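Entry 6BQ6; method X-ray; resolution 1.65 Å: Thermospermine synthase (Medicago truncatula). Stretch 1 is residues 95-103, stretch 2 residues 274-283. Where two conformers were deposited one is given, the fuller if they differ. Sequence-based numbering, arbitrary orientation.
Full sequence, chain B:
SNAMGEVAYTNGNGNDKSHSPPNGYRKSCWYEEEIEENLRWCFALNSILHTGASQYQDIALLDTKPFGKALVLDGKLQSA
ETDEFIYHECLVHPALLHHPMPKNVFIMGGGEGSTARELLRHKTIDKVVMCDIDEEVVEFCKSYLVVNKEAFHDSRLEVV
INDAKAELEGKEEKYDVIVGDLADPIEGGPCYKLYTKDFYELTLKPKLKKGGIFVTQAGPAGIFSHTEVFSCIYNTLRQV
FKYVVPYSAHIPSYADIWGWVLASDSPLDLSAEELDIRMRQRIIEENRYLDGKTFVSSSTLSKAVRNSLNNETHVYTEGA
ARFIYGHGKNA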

ATOM      1  N   ALA B  95       4.045   4.475 -38.629  1.00 19.95           N
ATOM      2  CA  ALA B  95       5.139   5.136 -39.347  1.00 20.95           C
ATOM      3  C   ALA B  95       5.567   4.389 -40.574  1.00 20.54           C
ATOM      4  O   ALA B  95       5.609   4.938 -41.684  1.00 21.47           O
ATOM      5  CB  ALA B  95       6.320   5.376 -38.433  1.00 20.31           C
ATOM      6  N   LEU B  96       5.856   3.105 -40.431  1.00 20.77           N
ATOM      7  CA  LEU B  96       6.410   2.364 -41.589  1.00 21.06           C
ATOM      8  C   LEU B  96       5.357   2.197 -42.687  1.00 21.15           C
ATOM      9  O   LEU B  96       5.654   2.264 -43.886  1.00 21.05           O
ATOM     10  CB  LEU B  96       6.979   1.034 -41.207  1.00 21.35           C
ATOM     11  CG  LEU B  96       8.457   1.076 -40.773  1.00 21.57           C
ATOM     12  CD1 LEU B  96       8.680   1.846 -39.480  1.00 20.92           C
ATOM     13  CD2 LEU B  96       9.006  -0.328 -40.692  1.00 21.84           C
ATOM     14  N   LEU B  97       4.099   2.017 -42.286  1.00 20.40           N
ATOM     15  CA  LEU B  97       3.057   1.860 -43.265  1.00 21.31           C
ATOM     16  C   LEU B  97       2.756   3.123 -44.072  1.00 21.84           C
ATOM     17  O   LEU B  97       2.304   3.025 -45.193  1.00 24.33           O
ATOM     18  CB  LEU B  97       1.762   1.333 -42.600  1.00 20.97           C
ATOM     19  CG  LEU B  97       1.861  -0.070 -42.028  1.00 21.12           C
ATOM     20  CD1 LEU B  97       0.705  -0.367 -41.096  1.00 20.70           C
ATOM     21  CD2 LEU B  97       1.922  -1.118 -43.156  1.00 22.23           C
ATOM     22  N   HIS B  98       2.964   4.297 -43.508  1.00 21.76           N
ATOM     23  CA  HIS B  98       2.750   5.517 -44.202  1.00 22.51           C
ATOM     24  C   HIS B  98       3.898   5.813 -45.142  1.00 23.55           C
ATOM     25  O   HIS B  98       3.723   6.651 -46.040  1.00 25.91           O
ATOM     26  CB  HIS B  98       2.547   6.673 -43.249  1.00 22.62           C
ATOM     27  CG  HIS B  98       1.151   6.759 -42.669  1.00 22.17           C
ATOM     28  ND1 HIS B  98       0.731   5.991 -41.622  1.00 22.25           N
ATOM     29  CD2 HIS B  98       0.082   7.512 -43.030  1.00 23.29           C
ATOM     30  CE1 HIS B  98      -0.536   6.258 -41.348  1.00 23.46           C
ATOM     31  NE2 HIS B  98      -0.950   7.201 -42.172  1.00 23.32           N
ATOM     32  N   HIS B  99       5.022   5.129 -44.945  1.00 21.86           N
ATOM     33  CA  HIS B  99       6.179   5.287 -45.810  1.00 24.21           C
ATOM     34  C   HIS B  99       6.016   4.453 -47.081  1.00 25.50           C
ATOM     35  O   HIS B  99       5.468   3.339 -47.043  1.00 25.98           O
ATOM     36  CB  HIS B  99       7.418   4.831 -45.064  1.00 23.68           C
ATOM     37  CG  HIS B  99       8.662   5.372 -45.669  1.00 23.76           C
ATOM     38  ND1 HIS B  99       9.237   4.796 -46.773  1.00 24.09           N
ATOM     39  CD2 HIS B  99       9.394   6.473 -45.381  1.00 23.86           C
ATOM     40  CE1 HIS B  99      10.290   5.505 -47.138  1.00 23.89           C
ATOM     41  NE2 HIS B  99      10.404   6.541 -46.321  1.00 24.39           N
ATOM     42  N   PRO B 100       6.479   4.970 -48.236  1.00 28.50           N
ATOM     43  CA  PRO B 100       6.260   4.198 -49.470  1.00 28.86           C
ATOM     44  C   PRO B 100       7.065   2.898 -49.562  1.00 29.76           C
ATOM     45  O   PRO B 100       6.579   1.898 -50.104  1.00 30.27           O
ATOM     46  CB  PRO B 100       6.614   5.213 -50.577  1.00 30.89           C
ATOM     47  CG  PRO B 100       7.499   6.207 -49.935  1.00 30.85           C
ATOM     48  CD  PRO B 100       6.953   6.328 -48.524  1.00 29.33           C
ATOM     49  N   MET B 101       8.266   2.899 -49.009  1.00 28.87           N
ATOM     50  CA  MET B 101       9.156   1.742 -49.020  1.00 28.66           C
ATOM     51  C   MET B 101      10.305   1.942 -48.017  1.00 26.86           C
ATOM     52  O   MET B 101      11.388   2.403 -48.347  1.00 27.47           O
ATOM     53  CB  MET B 101       9.696   1.525 -50.452  1.00 33.41           C
ATOM     54  CG  MET B 101      10.451   0.202 -50.604  1.00 34.59           C
ATOM     55  SD  MET B 101      11.157   0.145 -52.250  1.00 44.16           S
ATOM     56  CE  MET B 101      12.404   1.428 -52.158  1.00 43.78           C
ATOM     57  N   PRO B 102      10.049   1.628 -46.741  1.00 24.13           N
ATOM     58  CA  PRO B 102      11.047   1.927 -45.698  1.00 23.41           C
ATOM     59  C   PRO B 102      12.063   0.809 -45.599  1.00 23.50           C
ATOM     60  O   PRO B 102      11.684  -0.303 -45.348  1.00 24.00           O
ATOM     61  CB  PRO B 102      10.187   2.044 -44.420  1.00 23.10           C
ATOM     62  CG  PRO B 102       8.995   1.200 -44.715  1.00 23.09           C
ATOM     63  CD  PRO B 102       8.727   1.301 -46.187  1.00 23.97           C
ATOM     64  N   LYS B 103      13.340   1.143 -45.786  0.50 21.99           N
ATOM     65  CA  LYS B 103      14.461   0.203 -45.809  0.50 21.73           C
ATOM     66  C   LYS B 103      15.397   0.299 -44.619  0.50 20.87           C
ATOM     67  O   LYS B 103      15.953  -0.689 -44.169  0.50 20.44           O
ATOM     68  CB  LYS B 103      15.306   0.468 -47.069  0.50 21.83           C
ATOM     69  CG  LYS B 103      14.552   0.290 -48.379  0.50 22.71           C
ATOM     70  CD  LYS B 103      14.720  -1.137 -48.889  0.50 22.61           C
ATOM     71  CE  LYS B 103      13.541  -1.600 -49.736  0.50 22.54           C
ATOM     72  NZ  LYS B 103      13.325  -3.057 -49.623  0.50 21.27           N
ATOM     73  N   GLU B 274      -6.332   1.370 -47.132  1.00 30.92           N
ATOM     74  CA  GLU B 274      -4.982   1.400 -47.698  1.00 32.50           C
ATOM     75  C   GLU B 274      -3.941   0.912 -46.700  1.00 29.58           C
ATOM     76  O   GLU B 274      -3.051   0.136 -47.032  1.00 29.26           O
ATOM     77  CB  GLU B 274      -4.594   2.785 -48.237  1.00 35.44           C
ATOM     78  CG  GLU B 274      -3.213   2.827 -48.945  1.00 39.37           C
ATOM     79  CD  GLU B 274      -2.886   1.639 -49.881  1.00 41.49           C
ATOM     80  OE1 GLU B 274      -3.776   1.061 -50.544  1.00 43.40           O
ATOM     81  OE2 GLU B 274      -1.698   1.292 -49.995  1.00 41.99           O
ATOM     82  N   LEU B 275      -4.095   1.323 -45.445  1.00 28.63           N
ATOM     83  CA  LEU B 275      -3.274   0.742 -44.412  1.00 26.28           C
ATOM     84  C   LEU B 275      -3.399  -0.777 -44.326  1.00 25.97           C
ATOM     85  O   LEU B 275      -2.404  -1.447 -44.213  1.00 25.24           O
ATOM     86  CB  LEU B 275      -3.616   1.352 -43.027  1.00 25.81           C
ATOM     87  CG  LEU B 275      -3.159   2.778 -42.890  1.00 25.27           C
ATOM     88  CD1 LEU B 275      -3.770   3.459 -41.679  1.00 25.71           C
ATOM     89  CD2 LEU B 275      -1.646   2.855 -42.806  1.00 24.64           C
ATOM     90  N   ASP B 276      -4.625  -1.326 -44.364  1.00 25.88           N
ATOM     91  CA  ASP B 276      -4.758  -2.809 -44.297  1.00 26.22           C
ATOM     92  C   ASP B 276      -4.084  -3.520 -45.471  1.00 26.30           C
ATOM     93  O   ASP B 276      -3.480  -4.583 -45.309  1.00 26.73           O
ATOM     94  CB  ASP B 276      -6.208  -3.253 -44.208  1.00 26.78           C
ATOM     95  CG  ASP B 276      -6.835  -2.917 -42.870  1.00 28.15           C
ATOM     96  OD1 ASP B 276      -6.105  -2.913 -41.840  1.00 28.09           O
ATOM     97  OD2 ASP B 276      -8.066  -2.644 -42.833  1.00 28.61           O
ATOM     98  N   ILE B 277      -4.179  -2.894 -46.624  1.00 28.76           N
ATOM     99  CA  ILE B 277      -3.534  -3.444 -47.843  1.00 31.30           C
ATOM    100  C   ILE B 277      -2.048  -3.499 -47.688  1.00 29.88           C
ATOM    101  O   ILE B 277      -1.443  -4.521 -47.975  1.00 29.52           O
ATOM    102  CB  ILE B 277      -3.926  -2.672 -49.106  1.00 31.81           C
ATOM    103  CG1 ILE B 277      -5.371  -3.038 -49.470  1.00 33.29           C
ATOM    104  CG2 ILE B 277      -3.026  -3.063 -50.291  1.00 34.41           C
ATOM    105  CD1 ILE B 277      -6.034  -2.045 -50.378  1.00 34.28           C
ATOM    106  N   ARG B 278      -1.477  -2.401 -47.185  1.00 31.17           N
ATOM    107  CA  ARG B 278      -0.051  -2.339 -46.903  1.00 31.21           C
ATOM    108  C   ARG B 278       0.385  -3.334 -45.864  1.00 28.10           C
ATOM    109  O   ARG B 278       1.437  -3.916 -46.005  1.00 28.95           O
ATOM    110  CB  ARG B 278       0.387  -0.918 -46.521  1.00 30.93           C
ATOM    111  CG  ARG B 278       0.262   0.033 -47.692  1.00 32.60           C
ATOM    112  CD  ARG B 278       0.649   1.440 -47.337  1.00 32.71           C
ATOM    113  NE  ARG B 278       0.403   2.380 -48.467  1.00 33.74           N
ATOM    114  CZ  ARG B 278       1.158   3.455 -48.735  1.00 35.76           C
ATOM    115  NH1 ARG B 278       2.199   3.794 -47.977  1.00 32.80           N
ATOM    116  NH2 ARG B 278       0.842   4.231 -49.790  1.00 37.51           N
ATOM    117  N   MET B 279      -0.424  -3.539 -44.819  1.00 26.67           N
ATOM    118  CA  MET B 279      -0.101  -4.521 -43.794  1.00 25.83           C
ATOM    119  C   MET B 279      -0.062  -5.931 -44.351  1.00 26.78           C
ATOM    120  O   MET B 279       0.839  -6.686 -44.075  1.00 26.78           O
ATOM    121  CB  MET B 279      -1.078  -4.481 -42.618  1.00 26.05           C
ATOM    122  CG  MET B 279      -1.037  -3.211 -41.831  1.00 26.71           C
ATOM    123  SD  MET B 279      -2.204  -3.269 -40.429  1.00 30.07           S
ATOM    124  CE  MET B 279      -2.627  -1.542 -40.285  1.00 29.95           C
ATOM    125  N   ARG B 280      -1.067  -6.264 -45.136  1.00 28.92           N
ATOM    126  CA  ARG B 280      -1.111  -7.554 -45.798  1.00 30.44           C
ATOM    127  C   ARG B 280       0.081  -7.738 -46.719  1.00 29.65           C
ATOM    128  O   ARG B 280       0.625  -8.818 -46.791  1.00 30.26           O
ATOM    129  CB  ARG B 280      -2.403  -7.671 -46.619  1.00 33.72           C
ATOM    130  CG  ARG B 280      -2.618  -8.977 -47.379  1.00 37.01           C
ATOM    131  CD  ARG B 280      -2.641 -10.200 -46.479  1.00 39.81           C
ATOM    132  NE  ARG B 280      -3.839 -10.262 -45.636  1.00 41.99           N
ATOM    133  CZ  ARG B 280      -5.038 -10.719 -46.019  1.00 45.91           C
ATOM    134  NH1 ARG B 280      -5.268 -11.168 -47.266  1.00 47.65           N
ATOM    135  NH2 ARG B 280      -6.035 -10.717 -45.140  1.00 47.40           N
ATOM    136  N   GLN B 281       0.453  -6.711 -47.449  1.00 29.98           N
ATOM    137  CA  GLN B 281       1.554  -6.860 -48.398  1.00 33.12           C
ATOM    138  C   GLN B 281       2.907  -6.917 -47.706  1.00 33.79           C
ATOM    139  O   GLN B 281       3.786  -7.665 -48.116  1.00 35.39           O
ATOM    140  CB  GLN B 281       1.543  -5.733 -49.454  1.00 35.55           C
ATOM    141  CG  GLN B 281       2.562  -5.942 -50.587  1.00 39.61           C
ATOM    142  CD  GLN B 281       2.237  -7.165 -51.444  1.00 43.00           C
ATOM    143  OE1 GLN B 281       1.188  -7.198 -52.098  1.00 49.45           O
ATOM    144  NE2 GLN B 281       3.094  -8.206 -51.399  1.00 43.48           N
ATOM    145  N   ARG B 282       3.087  -6.106 -46.658  1.00 31.34           N
ATOM    146  CA  ARG B 282       4.420  -5.807 -46.159  1.00 31.47           C
ATOM    147  C   ARG B 282       4.827  -6.433 -44.843  1.00 30.71           C
ATOM    148  O   ARG B 282       6.004  -6.658 -44.593  1.00 30.40           O
ATOM    149  CB  ARG B 282       4.561  -4.321 -45.981  1.00 31.50           C
ATOM    150  CG  ARG B 282       4.456  -3.517 -47.234  1.00 33.10           C
ATOM    151  CD  ARG B 282       4.807  -2.147 -46.769  1.00 33.46           C
ATOM    152  NE  ARG B 282       4.397  -1.078 -47.602  1.00 34.49           N
ATOM    153  CZ  ARG B 282       4.654   0.199 -47.314  1.00 35.10           C
ATOM    154  NH1 ARG B 282       4.219   1.170 -48.088  1.00 36.60           N
ATOM    155  NH2 ARG B 282       5.323   0.502 -46.205  1.00 32.60           N
ATOM    156  N   ILE B 283       3.850  -6.727 -43.999  1.00 27.61           N
ATOM    157  CA  ILE B 283       4.167  -7.199 -42.671  1.00 27.85           C
ATOM    158  C   ILE B 283       3.958  -8.703 -42.591  1.00 28.72           C
ATOM    159  O   ILE B 283       2.894  -9.224 -42.994  1.00 29.97           O
ATOM    160  CB  ILE B 283       3.276  -6.519 -41.628  1.00 27.44           C
ATOM    161  CG1 ILE B 283       3.516  -5.011 -41.620  1.00 26.97           C
ATOM    162  CG2 ILE B 283       3.523  -7.170 -40.270  1.00 27.43           C
ATOM    163  CD1 ILE B 283       2.584  -4.260 -40.648  1.00 26.30           C
TER

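The apolar centre of the contact is Leu97, which has 143 Å² covered by the second stretch, more than any other residue on either side. Its CA-to-CB bond points sideways, yet the m,t rotamer (chi1 -66°, chi2 165°) brings the end of the side chain nearer to the helix of residues 274-282. The closest CA pair is also here, Leu97 CA and Arg278 CA, 6.4 Å apart. Three apolar side chains, spaced four residues apart along the second stretch, meet this leucine: Leu97 CB lies 3.7 Å from Leu275 CD2, Leu97 CD1 lies 3.4 Å from Met279 CG, and Leu97 CD2 lies 4.1 Å from Ile283 CD1. A spacing of four is a little more than one helical turn, so Leu275 and Met279 present their side chains to the same neighbour, and Ile283, the first residue to leave helical phi/psi, extends the row. The aliphatic base of Arg278 joins the packing, its CB 3.7 Å from Leu97 CD2.

The same Leu275 CD2 also touches a second residue: it is 3.9 Å from His98 CE1, in an oblique approach to the imidazole ring. The CA-to-CB bond of His98 points away from the second stretch, but the end of its side chain returns far enough to make this contact.

Outward from the leucine the chemistry becomes polar, because Leu96 and Leu97 in the first helix, and His99 in the loop after it, offer backbone carbonyl groups to two arginines. Arg278 and Arg282 also stand four residues apart, and both direct CA-to-CB toward the first stretch. Arg278 NH1 donates to Leu97 O at 2.9 Å with an N-H...acceptor angle of 146°, and the oxygen lies at the guanidinium edge, near its plane. Leu97 therefore supplies both an apolar side chain and a backbone acceptor. Within its own helix, Arg278 NE forms a salt bridge with Glu274 OE2 at 2.8 Å, with a hydrogen-bond angle of 161°. Arg278 NH1 also comes within 3.4 Å of His99 O, but the angle is too poor for a hydrogen bond.

Arg282 makes the more extensive polar contact. His99 O accepts from both terminal nitrogens, at 2.7 Å from Arg282 NH1 (150°) and 3.0 Å from Arg282 NH2 (136°), a forked arrangement at the guanidinium edge. Arg282 NH2 also makes a weak bond to Leu96 O, where a short distance of 2.9 Å is offset by an angle of only 124°. Distance alone would mislead for Pro100 O too: it is 3.2 Å from Arg282 NH1, but the angle is poor and no hydrogen bond forms. Pro102 CD, 3.5 Å from Arg282 NH2, adds a contact oblique to the guanidinium. Within the loop, Met101 N donates to His99 ND1 at 3.1 Å and 150°.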